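CMP/dCMP-type deaminase domain-containing protein (Aspergillus oryzae RIB40, PDB 7DRY) probably deaminates a pyrimidine intermediate of riboflavin biosynthesis, as a zinc-dependent enzyme of the cytidine deaminase (CDA) fold. Local coordinates at residues P4-L13 with L93-P101. Sequence-based numbering, arbitrary orientation. Where two conformers were deposited one is given.
Sequences PHAKYLRECL and LVMYVTMEP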
loop_
_atom_site.group_PDB
_atom_site.type_symbol
_atom_site.label_atom_id
_atom_site.label_comp_id
_atom_site.label_asym_id
_atom_site.label_seq_id
_atom_site.Cartn_x
_atom_site.Cartn_y
_atom_site.Cartn_z
ATOM N N PRO A 4 5.969 -12.568 -10.152
ATOM C CA PRO A 4 6.247 -11.149 -10.408
ATOM C C PRO A 4 6.241 -10.283 -9.161
ATOM O O PRO A 4 6.480 -9.072 -9.266
ATOM C CB PRO A 4 5.088 -10.747 -11.323
ATOM C CG PRO A 4 3.959 -11.538 -10.797
ATOM C CD PRO A 4 4.572 -12.891 -10.503
ATOM N N HIS A 5 5.955 -10.863 -7.995
ATOM C CA HIS A 5 5.675 -10.051 -6.815
ATOM C C HIS A 5 6.907 -9.305 -6.346
ATOM O O HIS A 5 6.812 -8.132 -5.961
ATOM C CB HIS A 5 5.105 -10.919 -5.696
ATOM C CG HIS A 5 3.950 -11.753 -6.136
ATOM N ND1 HIS A 5 2.913 -11.242 -6.883
ATOM C CD2 HIS A 5 3.670 -13.066 -5.949
ATOM C CE1 HIS A 5 2.045 -12.204 -7.142
ATOM N NE2 HIS A 5 2.477 -13.319 -6.581
ATOM N N ALA A 6 8.068 -9.962 -6.367
ATOM C CA ALA A 6 9.296 -9.293 -5.960
ATOM C C ALA A 6 9.593 -8.096 -6.853
ATOM O O ALA A 6 10.009 -7.038 -6.365
ATOM C CB ALA A 6 10.461 -10.285 -5.973
ATOM N N LYS A 7 9.379 -8.237 -8.163
ATOM C CA LYS A 7 9.644 -7.119 -9.065
ATOM C C LYS A 7 8.706 -5.953 -8.791
ATOM O O LYS A 7 9.139 -4.795 -8.760
ATOM C CB LYS A 7 9.554 -7.562 -10.528
ATOM C CG LYS A 7 9.954 -6.460 -11.506
ATOM C CD LYS A 7 9.647 -6.827 -12.952
ATOM C CE LYS A 7 10.110 -5.731 -13.907
ATOM N NZ LYS A 7 10.580 -4.503 -13.195
ATOM N N TYR A 8 7.416 -6.234 -8.581
ATOM C CA TYR A 8 6.495 -5.158 -8.224
ATOM C C TYR A 8 6.923 -4.474 -6.934
ATOM O O TYR A 8 6.843 -3.243 -6.823
ATOM C CB TYR A 8 5.073 -5.700 -8.073
ATOM C CG TYR A 8 4.316 -5.795 -9.377
ATOM C CD1 TYR A 8 3.978 -4.648 -10.097
ATOM C CD2 TYR A 8 3.941 -7.028 -9.902
ATOM C CE1 TYR A 8 3.288 -4.725 -11.280
ATOM C CE2 TYR A 8 3.251 -7.116 -11.103
ATOM C CZ TYR A 8 2.924 -5.958 -11.788
ATOM O OH TYR A 8 2.232 -6.027 -12.978
ATOM N N LEU A 9 7.396 -5.246 -5.950
ATOM C CA LEU A 9 7.801 -4.611 -4.700
ATOM C C LEU A 9 9.048 -3.758 -4.881
ATOM O O LEU A 9 9.173 -2.716 -4.234
ATOM C CB LEU A 9 7.962 -5.639 -3.586
ATOM C CG LEU A 9 6.616 -6.152 -3.071
ATOM C CD1 LEU A 9 6.862 -7.221 -2.033
ATOM C CD2 LEU A 9 5.733 -5.033 -2.494
ATOM N N ARG A 10 9.970 -4.171 -5.756
ATOM C CA ARG A 10 11.123 -3.327 -6.055
ATOM C C ARG A 10 10.681 -2.028 -6.716
ATOM O O ARG A 10 11.236 -0.958 -6.437
ATOM C CB ARG A 10 12.112 -4.073 -6.951
ATOM C CG ARG A 10 12.851 -5.206 -6.249
ATOM C CD ARG A 10 14.021 -5.708 -7.081
ATOM N NE ARG A 10 13.589 -6.362 -8.315
ATOM C CZ ARG A 10 13.326 -7.660 -8.424
ATOM N NH1 ARG A 10 13.447 -8.456 -7.369
ATOM N NH2 ARG A 10 12.940 -8.162 -9.588
ATOM N N GLU A 11 9.678 -2.108 -7.596
ATOM C CA GLU A 11 9.136 -0.904 -8.210
ATOM C C GLU A 11 8.457 -0.027 -7.167
ATOM O O GLU A 11 8.561 1.205 -7.216
ATOM C CB GLU A 11 8.168 -1.295 -9.334
ATOM C CG GLU A 11 8.870 -1.933 -10.537
ATOM C CD GLU A 11 7.921 -2.582 -11.528
ATOM O OE1 GLU A 11 6.705 -2.630 -11.262
ATOM O OE2 GLU A 11 8.401 -3.049 -12.583
ATOM N N CYS A 12 7.784 -0.649 -6.197
ATOM C CA CYS A 12 7.201 0.109 -5.099
ATOM C C CYS A 12 8.292 0.803 -4.296
ATOM O O CYS A 12 8.116 1.939 -3.836
ATOM C CB CYS A 12 6.453 -0.860 -4.188
ATOM S SG CYS A 12 4.823 -1.364 -4.809
ATOM N N LEU A 13 9.428 0.129 -4.108
ATOM C CA LEU A 13 10.516 0.744 -3.355
ATOM C C LEU A 13 11.086 1.950 -4.097
ATOM O O LEU A 13 11.420 2.967 -3.474
ATOM C CB LEU A 13 11.595 -0.291 -3.037
ATOM C CG LEU A 13 12.614 0.085 -1.966
ATOM C CD1 LEU A 13 11.917 0.417 -0.644
ATOM C CD2 LEU A 13 13.592 -1.061 -1.793
ATOM N N LEU A 93 -8.439 -6.382 -8.715
ATOM C CA LEU A 93 -7.507 -5.325 -8.351
ATOM C C LEU A 93 -6.637 -5.826 -7.209
ATOM O O LEU A 93 -7.145 -6.372 -6.219
ATOM C CB LEU A 93 -8.264 -4.080 -7.901
ATOM C CG LEU A 93 -8.985 -3.309 -9.003
ATOM C CD1 LEU A 93 -9.832 -2.210 -8.374
ATOM C CD2 LEU A 93 -7.970 -2.706 -9.974
ATOM N N VAL A 94 -5.333 -5.663 -7.367
ATOM C CA VAL A 94 -4.348 -6.071 -6.378
ATOM C C VAL A 94 -3.469 -4.862 -6.107
ATOM O O VAL A 94 -3.053 -4.175 -7.046
ATOM C CB VAL A 94 -3.499 -7.231 -6.931
ATOM C CG1 VAL A 94 -2.333 -7.528 -6.024
ATOM C CG2 VAL A 94 -4.374 -8.465 -7.156
ATOM N N MET A 95 -3.188 -4.592 -4.837
ATOM C CA MET A 95 -2.276 -3.519 -4.468
ATOM C C MET A 95 -0.992 -4.088 -3.887
ATOM O O MET A 95 -1.029 -4.906 -2.961
ATOM C CB MET A 95 -2.918 -2.539 -3.486
ATOM C CG MET A 95 -2.019 -1.332 -3.224
ATOM S SD MET A 95 -2.685 -0.149 -2.041
ATOM C CE MET A 95 -3.806 0.768 -3.105
ATOM N N TYR A 96 0.136 -3.674 -4.459
ATOM C CA TYR A 96 1.448 -3.915 -3.882
ATOM C C TYR A 96 1.856 -2.688 -3.079
ATOM O O TYR A 96 1.608 -1.550 -3.488
ATOM C CB TYR A 96 2.478 -4.144 -4.988
ATOM C CG TYR A 96 2.293 -5.438 -5.734
ATOM C CD1 TYR A 96 1.462 -5.512 -6.861
ATOM C CD2 TYR A 96 2.953 -6.595 -5.329
ATOM C CE1 TYR A 96 1.291 -6.712 -7.544
ATOM C CE2 TYR A 96 2.782 -7.797 -6.003
ATOM C CZ TYR A 96 1.963 -7.849 -7.114
ATOM O OH TYR A 96 1.802 -9.030 -7.783
ATOM N N VAL A 97 2.462 -2.917 -1.921
ATOM C CA VAL A 97 2.906 -1.817 -1.073
ATOM C C VAL A 97 4.087 -2.322 -0.259
ATOM O O VAL A 97 4.108 -3.488 0.133
ATOM C CB VAL A 97 1.730 -1.299 -0.212
ATOM C CG1 VAL A 97 1.119 -2.411 0.605
ATOM C CG2 VAL A 97 2.144 -0.148 0.671
ATOM N N THR A 98 5.100 -1.472 -0.046
ATOM C CA THR A 98 6.312 -2.010 0.571
ATOM C C THR A 98 6.043 -2.486 1.995
ATOM O O THR A 98 6.549 -3.535 2.401
ATOM C CB THR A 98 7.492 -1.032 0.515
ATOM O OG1 THR A 98 7.152 0.193 1.174
ATOM C CG2 THR A 98 7.911 -0.758 -0.925
ATOM N N MET A 99 5.242 -1.746 2.762
ATOM C CA MET A 99 4.949 -2.100 4.145
ATOM C C MET A 99 3.471 -2.436 4.314
ATOM O O MET A 99 2.627 -2.014 3.521
ATOM C CB MET A 99 5.340 -0.950 5.084
ATOM C CG MET A 99 6.821 -0.565 5.001
ATOM S SD MET A 99 7.331 0.623 6.242
ATOM C CE MET A 99 7.358 -0.398 7.725
ATOM N N GLU A 100 3.176 -3.218 5.354
ATOM C CA GLU A 100 1.808 -3.609 5.669
ATOM C C GLU A 100 0.920 -2.366 5.769
ATOM O O GLU A 100 1.307 -1.392 6.421
ATOM C CB GLU A 100 1.809 -4.326 7.023
ATOM C CG GLU A 100 0.434 -4.683 7.555
ATOM C CD GLU A 100 0.487 -5.157 8.994
ATOM O OE1 GLU A 100 1.593 -5.198 9.565
ATOM O OE2 GLU A 100 -0.577 -5.475 9.563
ATOM N N PRO A 101 -0.259 -2.361 5.145
ATOM C CA PRO A 101 -1.156 -1.202 5.295
ATOM C C PRO A 101 -1.571 -0.984 6.744
ATOM O O PRO A 101 -1.887 -1.929 7.472
ATOM C CB PRO A 101 -2.364 -1.564 4.419
ATOM C CG PRO A 101 -2.224 -3.027 4.121
ATOM C CD PRO A 101 -0.769 -3.344 4.176
#
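Tyr96 is held from two directions by a single helix: its ring lies under Tyr8 while its hydroxyl meets His5 one turn earlier. A tyrosine buried beneath a helix is usually given both apolar cover and a partner for its oxygen, and here the two tasks are divided between two residues three positions apart on helix 5-13. CB of Tyr8 sits 3.5 Å from the centroid of the Tyr96 ring, almost directly over its centre, a CH-pi contact from which the two rings continue as an offset stack with planes 18° apart. At the rim, His5 ND1 and Tyr96 OH form a short hydrogen bond of 2.6 Å in which either may be the donor; the oxygen lies in the imidazole plane. Arg35 also bonds this hydroxyl, and Asp45 takes that of Tyr8. In the CDA fold the central sheet is sandwiched by helices, and helix 5-13 crosses strand 93-97 at -58° on the face turned away from the zinc; Val97 points away from the helix, and its side chain touches Glu63, on helix 62-73. Further along the helix, Cys12 carries SG anti to its carbonyl carbon (chi1 -78°), which brings the sulfur 3.6 Å from Tyr96 CB, at the root of the ring. Leu9 CD2 approaches the carbonyl oxygen of Val97 at 3.5 Å. Where the chain turns its corner, the methyl CG2 of Thr98 packs against Cys12 CB at 3.6 Å, with Leu13 CD1 more loosely beside it.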